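Local atomic coordinates of uncharacterized protein (Thermotoga maritima, PDB entry 1VMJ), a protein that is of uncharacterised function, belongs to the UPF0047 (YjbQ) family, may be a thiamin phosphate synthase, and assembles as a trimer with bound sodium. Residues R17-F22 / R143-I148; C40-G45 / T119-D124; T59-I64 / T108-E113. One frame throughout, in Å; residues are numbered along the deposited sequence.

Contact 1. Residues R17-F22 / R143-I148; sequences RKELWF and RVLVKI. With SO4 (sulfate ion), chain E.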
loop_
_atom_site.group_PDB
_atom_site.type_symbol
_atom_site.label_atom_id
_atom_site.label_comp_id
_atom_site.label_asym_id
_atom_site.label_seq_id
_atom_site.Cartn_x
_atom_site.Cartn_y
_atom_site.Cartn_z
ATOM N N ARG A 17 -6.431 16.184 12.353
ATOM C CA ARG A 17 -6.760 16.126 10.933
ATOM C C ARG A 17 -6.330 17.404 10.223
ATOM O O ARG A 17 -6.505 18.513 10.739
ATOM C CB ARG A 17 -8.261 15.962 10.806
ATOM C CG ARG A 17 -8.726 15.879 9.417
ATOM C CD ARG A 17 -10.183 16.203 9.324
ATOM N NE ARG A 17 -10.664 15.874 8.004
ATOM C CZ ARG A 17 -10.744 16.725 6.993
ATOM N NH1 ARG A 17 -10.399 18.004 7.115
ATOM N NH2 ARG A 17 -11.178 16.289 5.831
ATOM N N LYS A 18 -5.781 17.268 9.029
ATOM C CA LYS A 18 -5.454 18.406 8.204
ATOM C C LYS A 18 -5.529 17.977 6.744
ATOM O O LYS A 18 -4.977 16.942 6.362
ATOM C CB LYS A 18 -4.027 18.878 8.524
ATOM C CG LYS A 18 -3.589 20.178 7.817
ATOM C CD LYS A 18 -4.205 21.395 8.498
ATOM C CE LYS A 18 -4.161 22.641 7.639
ATOM N NZ LYS A 18 -4.966 22.466 6.395
ATOM N N GLU A 19 -6.163 18.800 5.915
ATOM C CA GLU A 19 -6.057 18.647 4.464
ATOM C C GLU A 19 -4.971 19.562 3.921
ATOM O O GLU A 19 -4.886 20.736 4.273
ATOM C CB GLU A 19 -7.347 18.973 3.736
ATOM C CG GLU A 19 -8.468 18.029 4.040
ATOM C CD GLU A 19 -9.732 18.399 3.289
ATOM O OE1 GLU A 19 -9.679 19.283 2.385
ATOM O OE2 GLU A 19 -10.799 17.844 3.622
ATOM N N LEU A 20 -4.135 19.004 3.079
ATOM C CA LEU A 20 -3.092 19.741 2.386
ATOM C C LEU A 20 -3.517 19.834 0.935
ATOM O O LEU A 20 -3.836 18.833 0.322
ATOM C CB LEU A 20 -1.750 19.002 2.524
ATOM C CG LEU A 20 -1.244 18.830 3.948
ATOM C CD1 LEU A 20 -0.005 17.930 3.921
ATOM C CD2 LEU A 20 -0.924 20.153 4.624
ATOM N N TRP A 21 -3.515 21.031 0.363
ATOM C CA TRP A 21 -4.003 21.235 -1.000
ATOM C C TRP A 21 -2.873 21.521 -1.956
ATOM O O TRP A 21 -1.878 22.129 -1.567
ATOM C CB TRP A 21 -5.014 22.361 -1.034
ATOM C CG TRP A 21 -6.363 22.072 -0.369
ATOM C CD1 TRP A 21 -6.685 21.033 0.458
ATOM C CD2 TRP A 21 -7.552 22.859 -0.513
ATOM N NE1 TRP A 21 -8.004 21.136 0.837
ATOM C CE2 TRP A 21 -8.558 22.230 0.242
ATOM C CE3 TRP A 21 -7.878 24.009 -1.244
ATOM C CZ2 TRP A 21 -9.838 22.736 0.342
ATOM C CZ3 TRP A 21 -9.156 24.506 -1.140
ATOM C CH2 TRP A 21 -10.128 23.856 -0.371
ATOM N N PHE A 22 -3.043 21.060 -3.188
ATOM C CA PHE A 22 -2.049 21.227 -4.255
ATOM C C PHE A 22 -2.758 21.643 -5.527
ATOM O O PHE A 22 -3.910 21.314 -5.760
ATOM C CB PHE A 22 -1.253 19.928 -4.460
ATOM C CG PHE A 22 -0.610 19.460 -3.219
ATOM C CD1 PHE A 22 0.622 19.960 -2.838
ATOM C CD2 PHE A 22 -1.294 18.619 -2.346
ATOM C CE1 PHE A 22 1.197 19.587 -1.647
ATOM C CE2 PHE A 22 -0.727 18.240 -1.164
ATOM C CZ PHE A 22 0.510 18.712 -0.808
ATOM N N ARG A 143 -6.254 17.301 -3.159
ATOM C CA ARG A 143 -6.101 17.251 -1.726
ATOM C C ARG A 143 -5.440 15.986 -1.251
ATOM O O ARG A 143 -5.646 14.918 -1.806
ATOM C CB ARG A 143 -7.457 17.371 -1.056
ATOM C CG ARG A 143 -8.306 18.476 -1.583
ATOM C CD ARG A 143 -9.611 18.468 -0.885
ATOM N NE ARG A 143 -10.546 19.377 -1.535
ATOM C CZ ARG A 143 -11.555 19.953 -0.909
ATOM N NH1 ARG A 143 -11.745 19.753 0.400
ATOM N NH2 ARG A 143 -12.377 20.733 -1.597
ATOM N N VAL A 144 -4.670 16.159 -0.181
ATOM C CA VAL A 144 -4.091 15.100 0.619
ATOM C C VAL A 144 -4.621 15.229 2.032
ATOM O O VAL A 144 -4.742 16.336 2.561
ATOM C CB VAL A 144 -2.552 15.243 0.629
ATOM C CG1 VAL A 144 -1.895 14.441 1.713
ATOM C CG2 VAL A 144 -1.993 14.860 -0.733
ATOM N N LEU A 145 -4.949 14.102 2.630
ATOM C CA LEU A 145 -5.427 14.061 4.002
ATOM C C LEU A 145 -4.328 13.578 4.920
ATOM O O LEU A 145 -3.639 12.614 4.600
ATOM C CB LEU A 145 -6.660 13.154 4.139
ATOM C CG LEU A 145 -7.326 13.147 5.516
ATOM C CD1 LEU A 145 -7.932 14.499 5.868
ATOM C CD2 LEU A 145 -8.388 12.046 5.575
ATOM N N VAL A 146 -4.158 14.261 6.054
ATOM C CA VAL A 146 -3.322 13.805 7.152
ATOM C C VAL A 146 -4.245 13.568 8.333
ATOM O O VAL A 146 -5.022 14.449 8.705
ATOM C CB VAL A 146 -2.269 14.858 7.565
ATOM C CG1 VAL A 146 -1.441 14.363 8.725
ATOM C CG2 VAL A 146 -1.381 15.202 6.400
ATOM N N LYS A 147 -4.160 12.363 8.884
ATOM C CA LYS A 147 -4.894 11.986 10.055
ATOM C C LYS A 147 -3.969 11.291 11.038
ATOM O O LYS A 147 -3.245 10.391 10.668
ATOM C CB LYS A 147 -6.052 11.048 9.669
ATOM C CG LYS A 147 -7.008 10.659 10.836
ATOM C CD LYS A 147 -7.978 11.742 11.182
ATOM C CE LYS A 147 -8.999 11.250 12.213
ATOM N NZ LYS A 147 -10.094 12.275 12.441
ATOM N N ILE A 148 -3.965 11.767 12.284
ATOM C CA ILE A 148 -3.121 11.207 13.330
ATOM C C ILE A 148 -3.959 10.820 14.505
ATOM O O ILE A 148 -4.833 11.569 14.909
ATOM C CB ILE A 148 -2.037 12.195 13.803
ATOM C CG1 ILE A 148 -1.401 12.902 12.595
ATOM C CG2 ILE A 148 -0.989 11.441 14.613
ATOM C CD1 ILE A 148 -0.410 13.989 12.973
HETATM S S SO4 E . -8.038 22.405 7.786
HETATM O O1 SO4 E . -7.970 21.821 9.122
HETATM O O2 SO4 E . -9.439 22.564 7.394
HETATM O O3 SO4 E . -7.382 21.459 6.853
HETATM O O4 SO4 E . -7.400 23.736 7.816
#

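Contact 2. Residues C40-G45 / T119-D124; sequences CVRESG and TDRKMD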
loop_
_atom_site.group_PDB
_atom_site.type_symbol
_atom_site.label_atom_id
_atom_site.label_comp_id
_atom_site.label_asym_id
_atom_site.label_seq_id
_atom_site.Cartn_x
_atom_site.Cartn_y
_atom_site.Cartn_z
ATOM N N CYS A 40 2.338 19.102 11.000
ATOM C CA CYS A 40 1.124 18.419 11.494
ATOM C C CYS A 40 1.396 17.668 12.774
ATOM O O CYS A 40 0.655 17.776 13.762
ATOM C CB CYS A 40 0.579 17.428 10.470
ATOM S SG CYS A 40 -0.081 18.154 8.942
ATOM N N VAL A 41 2.474 16.897 12.767
ATOM C CA VAL A 41 2.804 16.071 13.926
ATOM C C VAL A 41 3.075 16.995 15.103
ATOM O O VAL A 41 2.597 16.769 16.214
ATOM C CB VAL A 41 3.982 15.115 13.645
ATOM C CG1 VAL A 41 4.408 14.439 14.928
ATOM C CG2 VAL A 41 3.563 14.086 12.629
ATOM N N ARG A 42 3.819 18.066 14.846
ATOM C CA ARG A 42 4.204 18.957 15.928
ATOM C C ARG A 42 2.958 19.578 16.545
ATOM O O ARG A 42 2.785 19.551 17.765
ATOM C CB ARG A 42 5.140 20.056 15.421
ATOM C CG ARG A 42 5.688 20.911 16.532
ATOM C CD ARG A 42 6.182 22.233 16.065
ATOM N NE ARG A 42 5.110 23.057 15.519
ATOM C CZ ARG A 42 4.147 23.640 16.226
ATOM N NH1 ARG A 42 4.123 23.570 17.551
ATOM N NH2 ARG A 42 3.203 24.323 15.589
ATOM N N GLU A 43 2.096 20.133 15.706
ATOM C CA GLU A 43 0.945 20.838 16.242
ATOM C C GLU A 43 -0.089 19.894 16.880
ATOM O O GLU A 43 -0.813 20.291 17.783
ATOM C CB GLU A 43 0.321 21.790 15.216
ATOM C CG GLU A 43 -0.501 21.235 14.152
ATOM C CD GLU A 43 -1.441 22.304 13.521
ATOM O OE1 GLU A 43 -1.611 23.370 14.120
ATOM O OE2 GLU A 43 -2.023 22.029 12.467
ATOM N N SER A 44 -0.115 18.643 16.468
ATOM C CA SER A 44 -1.044 17.687 17.050
ATOM C C SER A 44 -0.836 17.465 18.526
ATOM O O SER A 44 -1.775 17.063 19.230
ATOM C CB SER A 44 -0.945 16.344 16.339
ATOM O OG SER A 44 0.240 15.637 16.693
ATOM N N GLY A 45 0.406 17.628 18.968
ATOM C CA GLY A 45 0.773 17.305 20.349
ATOM C C GLY A 45 0.798 15.822 20.673
ATOM O O GLY A 45 0.987 15.439 21.830
ATOM N N THR A 119 6.554 8.475 17.190
ATOM C CA THR A 119 7.285 8.034 18.354
ATOM C C THR A 119 7.972 9.243 18.956
ATOM O O THR A 119 8.646 9.981 18.259
ATOM C CB THR A 119 8.315 6.988 17.959
ATOM O OG1 THR A 119 7.636 5.850 17.416
ATOM C CG2 THR A 119 9.106 6.537 19.139
ATOM N N ASP A 120 7.785 9.457 20.248
ATOM C CA ASP A 120 8.363 10.614 20.937
ATOM C C ASP A 120 8.144 11.939 20.161
ATOM O O ASP A 120 9.074 12.723 19.932
ATOM C CB ASP A 120 9.846 10.366 21.203
ATOM C CG ASP A 120 10.396 11.273 22.290
ATOM O OD1 ASP A 120 9.603 11.849 23.069
ATOM O OD2 ASP A 120 11.632 11.418 22.353
ATOM N N ARG A 121 6.894 12.163 19.760
ATOM C CA ARG A 121 6.457 13.371 19.059
ATOM C C ARG A 121 6.991 13.567 17.634
ATOM O O ARG A 121 6.837 14.650 17.063
ATOM C CB ARG A 121 6.730 14.616 19.906
ATOM C CG ARG A 121 5.911 14.692 21.199
ATOM C CD ARG A 121 5.833 16.121 21.688
ATOM N NE ARG A 121 5.070 16.987 20.776
ATOM C CZ ARG A 121 5.224 18.315 20.696
ATOM N NH1 ARG A 121 6.092 18.971 21.485
ATOM N NH2 ARG A 121 4.494 19.005 19.828
ATOM N N LYS A 122 7.576 12.535 17.031
ATOM C CA LYS A 122 8.137 12.694 15.702
ATOM C C LYS A 122 7.772 11.532 14.833
ATOM O O LYS A 122 7.588 10.418 15.327
ATOM C CB LYS A 122 9.663 12.748 15.771
ATOM C CG LYS A 122 10.238 13.886 16.597
ATOM C CD LYS A 122 9.907 15.240 16.014
ATOM C CE LYS A 122 10.443 16.384 16.856
ATOM N NZ LYS A 122 11.921 16.389 16.809
ATOM N N MET A 123 7.740 11.774 13.528
ATOM C CA MET A 123 7.638 10.688 12.568
ATOM C C MET A 123 8.851 9.779 12.739
ATOM O O MET A 123 9.985 10.263 12.833
ATOM C CB MET A 123 7.588 11.215 11.145
ATOM C CG MET A 123 6.240 11.844 10.839
ATOM S SD MET A 123 6.037 12.242 9.092
ATOM C CE MET A 123 7.157 13.625 8.996
ATOM N N ASP A 124 8.595 8.473 12.782
ATOM C CA ASP A 124 9.621 7.482 13.082
ATOM C C ASP A 124 10.129 6.932 11.751
ATOM O O ASP A 124 9.593 5.952 11.229
ATOM C CB ASP A 124 8.976 6.427 13.974
ATOM C CG ASP A 124 9.943 5.611 14.745
ATOM O OD1 ASP A 124 11.163 5.613 14.449
ATOM O OD2 ASP A 124 9.458 4.917 15.657
HETATM O O HOH W 1 3.454 16.138 18.785
#

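Contact 3. Residues T59-I64 / T108-E113; sequences TASVFI and TIMGRE. With SO4 (sulfate ion), chain C.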
loop_
_atom_site.group_PDB
_atom_site.type_symbol
_atom_site.label_atom_id
_atom_site.label_comp_id
_atom_site.label_asym_id
_atom_site.label_seq_id
_atom_site.Cartn_x
_atom_site.Cartn_y
_atom_site.Cartn_z
ATOM N N THR A 59 -6.479 9.797 -8.735
ATOM C CA THR A 59 -5.491 9.983 -9.780
ATOM C C THR A 59 -4.180 10.557 -9.241
ATOM O O THR A 59 -3.386 11.140 -9.992
ATOM C CB THR A 59 -6.026 10.930 -10.845
ATOM O OG1 THR A 59 -6.500 12.119 -10.217
ATOM C CG2 THR A 59 -7.147 10.269 -11.601
ATOM N N ALA A 60 -3.955 10.373 -7.944
ATOM C CA ALA A 60 -2.751 10.842 -7.303
ATOM C C ALA A 60 -2.367 9.920 -6.164
ATOM O O ALA A 60 -3.127 9.048 -5.736
ATOM C CB ALA A 60 -2.951 12.245 -6.814
ATOM N N SER A 61 -1.132 10.082 -5.704
ATOM C CA SER A 61 -0.523 9.193 -4.710
ATOM C C SER A 61 0.101 9.943 -3.573
ATOM O O SER A 61 0.505 11.082 -3.732
ATOM C CB SER A 61 0.606 8.374 -5.357
ATOM O OG SER A 61 0.087 7.485 -6.322
ATOM N N VAL A 62 0.223 9.262 -2.436
ATOM C CA VAL A 62 1.180 9.633 -1.395
ATOM C C VAL A 62 2.085 8.421 -1.154
ATOM O O VAL A 62 1.615 7.304 -1.006
ATOM C CB VAL A 62 0.511 10.065 -0.114
ATOM C CG1 VAL A 62 1.534 10.308 0.967
ATOM C CG2 VAL A 62 -0.303 11.328 -0.341
ATOM N N PHE A 63 3.392 8.631 -1.207
ATOM C CA PHE A 63 4.366 7.545 -1.112
ATOM C C PHE A 63 5.621 8.083 -0.472
ATOM O O PHE A 63 5.799 9.303 -0.323
ATOM C CB PHE A 63 4.666 6.925 -2.484
ATOM C CG PHE A 63 5.379 7.873 -3.443
ATOM C CD1 PHE A 63 4.681 8.779 -4.227
ATOM C CD2 PHE A 63 6.754 7.865 -3.536
ATOM C CE1 PHE A 63 5.348 9.680 -5.066
ATOM C CE2 PHE A 63 7.413 8.712 -4.400
ATOM C CZ PHE A 63 6.707 9.633 -5.154
ATOM N N ILE A 64 6.459 7.142 -0.051
ATOM C CA ILE A 64 7.751 7.445 0.539
ATOM C C ILE A 64 8.867 6.910 -0.342
ATOM O O ILE A 64 8.884 5.724 -0.695
ATOM C CB ILE A 64 7.886 6.886 1.964
ATOM C CG1 ILE A 64 7.081 7.777 2.926
ATOM C CG2 ILE A 64 9.332 6.855 2.413
ATOM C CD1 ILE A 64 6.762 7.190 4.252
ATOM N N THR A 108 -1.983 3.765 -8.793
ATOM C CA THR A 108 -2.066 2.426 -8.256
ATOM C C THR A 108 -0.670 1.854 -8.015
ATOM O O THR A 108 -0.422 1.253 -6.970
ATOM C CB THR A 108 -2.917 1.550 -9.169
ATOM O OG1 THR A 108 -4.229 2.109 -9.270
ATOM C CG2 THR A 108 -3.005 0.128 -8.636
ATOM N N ILE A 109 0.244 2.054 -8.954
ATOM C CA ILE A 109 1.618 1.612 -8.752
ATOM C C ILE A 109 2.265 2.278 -7.545
ATOM O O ILE A 109 2.872 1.601 -6.716
ATOM C CB ILE A 109 2.459 1.886 -10.000
ATOM C CG1 ILE A 109 1.926 1.067 -11.182
ATOM C CG2 ILE A 109 3.933 1.593 -9.766
ATOM C CD1 ILE A 109 2.019 -0.422 -11.007
ATOM N N MET A 110 2.160 3.593 -7.442
ATOM C CA MET A 110 2.884 4.314 -6.391
ATOM C C MET A 110 2.204 4.165 -5.032
ATOM O O MET A 110 2.861 4.270 -3.976
ATOM C CB MET A 110 3.039 5.788 -6.745
ATOM C CG MET A 110 3.840 6.098 -7.977
ATOM S SD MET A 110 5.460 5.375 -8.034
ATOM C CE MET A 110 6.185 6.135 -6.624
ATOM N N GLY A 111 0.895 3.944 -5.062
ATOM C CA GLY A 111 0.093 3.794 -3.869
ATOM C C GLY A 111 -0.727 5.013 -3.502
ATOM O O GLY A 111 -0.387 6.152 -3.786
ATOM N N ARG A 112 -1.799 4.761 -2.780
ATOM C CA ARG A 112 -2.665 5.807 -2.289
ATOM C C ARG A 112 -2.174 6.537 -1.044
ATOM O O ARG A 112 -2.440 7.714 -0.877
ATOM C CB ARG A 112 -4.040 5.187 -1.987
ATOM C CG ARG A 112 -4.987 6.105 -1.219
ATOM C CD ARG A 112 -6.299 5.415 -0.949
ATOM N NE ARG A 112 -7.231 6.230 -0.206
ATOM C CZ ARG A 112 -7.334 6.227 1.112
ATOM N NH1 ARG A 112 -6.548 5.468 1.851
ATOM N NH2 ARG A 112 -8.287 6.944 1.690
ATOM N N GLU A 113 -1.527 5.798 -0.144
ATOM C CA GLU A 113 -1.340 6.245 1.225
ATOM C C GLU A 113 -0.004 5.770 1.780
ATOM O O GLU A 113 0.611 4.836 1.259
ATOM C CB GLU A 113 -2.496 5.773 2.117
ATOM C CG GLU A 113 -2.384 4.302 2.477
ATOM C CD GLU A 113 -3.624 3.381 2.297
ATOM O OE1 GLU A 113 -4.548 3.594 1.478
ATOM O OE2 GLU A 113 -3.622 2.342 3.000
HETATM S S SO4 C . -10.227 12.574 -8.950
HETATM O O1 SO4 C . -10.598 13.971 -8.837
HETATM O O2 SO4 C . -11.068 11.867 -9.897
HETATM O O3 SO4 C . -10.397 11.896 -7.649
HETATM O O4 SO4 C . -8.844 12.551 -9.333
HETATM O O HOH W 2 2.239 4.618 -1.308
#

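Contact 1. Residues R17-F22 / R143-I148
Arg143 and Trp21 face each other across two antiparallel strands, their side chains lying side by side and pointing the same way. Arg143 CG stands anti to the carbonyl carbon (chi1 -48°), and from there the chain runs extended to NE beside the indole. CB passes near Trp21 CD1; Arg143 CG sits over the face of the Trp21 five-membered ring, 3.9 Å from its centroid, in a CH-pi contact. Arg143 CD comes 3.6 Å from Trp21 NE1. Farther out, Trp21 CZ2 stands over the centre of one guanidinium face, 3.5 Å from Arg143 CZ. Arg143 NH1 ends the run in a 2.9 Å salt bridge, meeting the syn lone pair of Glu19 OE1. The anti lone pair of that oxygen takes Trp21 NE1, in the ring plane, while Glu19 OE2 accepts from Arg17 NH2 at 2.7 Å, so three donors fix the rotation of the carboxylate. An alanine in place of Glu19 would probably leave Arg143 NH1 and Trp21 NE1 without their shared acceptor and cost Arg17 NH2 its salt bridge. Arg17 NE pairs with Asp124 of the second subunit. On the other face, beneath helix 34-44, Leu20 CD1 packs on Val146 CG2 at 3.9 Å. Lys18 with Val146 and Leu20 with Val144 form the hydrogen-bonded pairs. This is an antiparallel beta ladder at the margin of the five-stranded sheet, its helix-facing side mainly apolar, its reverse a cross-strand salt-bridge network.

Contact 2. Residues C40-G45 / T119-D124
Val41 holds CG1 anti to its backbone N (chi1 172°), and its two methyls meet the hairpin at separate points, while Arg121 bends at chi3 (66°), turning NE back toward the helix end. CG1 of Val41 lies 3.2 Å from Arg121 O, against the backbone of the turn. The other methyl, Val41 CG2, packs on Met123 CG at 3.9 Å, and Met123 continues this apolar patch onto Leu37 of the same helix. The polar part hangs on the Arg121 guanidinium, whose edge meets two carbonyls of the last helical turn, one directly and one through water. Arg121 NH2 gives a weak, bent bond of 2.7 Å to Arg42 O, which lies near the guanidinium plane. Arg121 NE donates to a water at 2.7 Å, and that water in turn donates to Val41 O, which also accepts from Ser44 OG. The side chains of Arg42 and Arg121 run alongside each other with NH1 of Arg42 and NH2 of Arg121 5.1 Å apart; Glu39 pairs with Arg42 and would ease the like charges. Gly45, with positive phi (71°), is the first residue to leave helical angles, and the helix's partly negative carboxyl end probably attracts the Arg121 charge. At the hairpin's foot, Thr119 and Asp124 meet Lys147 and Arg17 of the third subunit. The arrangement is a beta hairpin with a type I' turn, Thr119 to Lys122, whose arginine reaches the carbonyls at a helix C-terminus.

Contact 3. Residues T59-I64 / T108-E113
Met110 lays its terminal methyl on the ring of Phe63, and this is the tightly packed part of the contact. Met110 CE stands over the ring centre, 3.5 Å from the Phe63 centroid and only 9° off the normal, so all six ring carbons lie at similar distances from it. The sulfur is farther out, Met110 SD lying 5.1 Å from the Phe63 centroid, and the whole forms a Met-aromatic contact led by the methyl. Phe63 chi1 (66°) sets CG between the backbone N and the carbonyl carbon, the crowded position, and from there the ring extends beneath Met110 CE. Phe132 also meets this ring, while Phe75 and Leu79 of helix 69-82 pack on Met110. Nearer the backbone, Met110 CB touches Ser61 OG at 3.4 Å, and Phe63 CB touches Met110 O at 3.5 Å.

The polar side is looser, and only partly buried at Gly111 and Glu113. Val62 N makes a weak bond of 3.5 Å to Arg112 O, and no regular strand pairing follows: Val62 O and Glu113 O, both acceptors, face each other. A water fills part of this seam, lying 2.8 Å from Val62 O and within reach of Met110 O as well. The chain turns at Gly111, where a side chain would be jammed against the carbonyl O of Met110. Past it, Arg112 NH1 bridges to Glu113 OE1 at 2.8 Å, approaching from above the carboxylate plane (53° out of it), and NE of Arg112 reaches Glu129 of the second subunit. Helix 101-110, which also carries the sodium ligand His104, thus leaves through a glycine with positive phi and passes into strand 113-119 across the outermost strand of the three-stranded sheet: a helix-to-strand turn bordering the subunit interfaces of the trimer.

Contact 3 is the buried one, near the centre of the chain; contact 1 is partly buried, and contact 2 lies on the surface. Contacts 1 and 2 reach the same five-stranded sheet, and helix 34-44, part of contact 2, packs on contact 1: Cys40 and Val41 lie against Val146 and Ile148. Contact 1 joins contact 3 where Val144 meets Val62, while contacts 2 and 3 do not touch. Regular strand bonding and a charged network mark contact 1; a bent arginine bond and a water mark contact 2; methyl-on-ring packing with weak backbone bonds marks contact 3. All three border neighbouring subunits, Arg17 and Lys147 of contact 1 binding the hairpin of contact 2 in another copy.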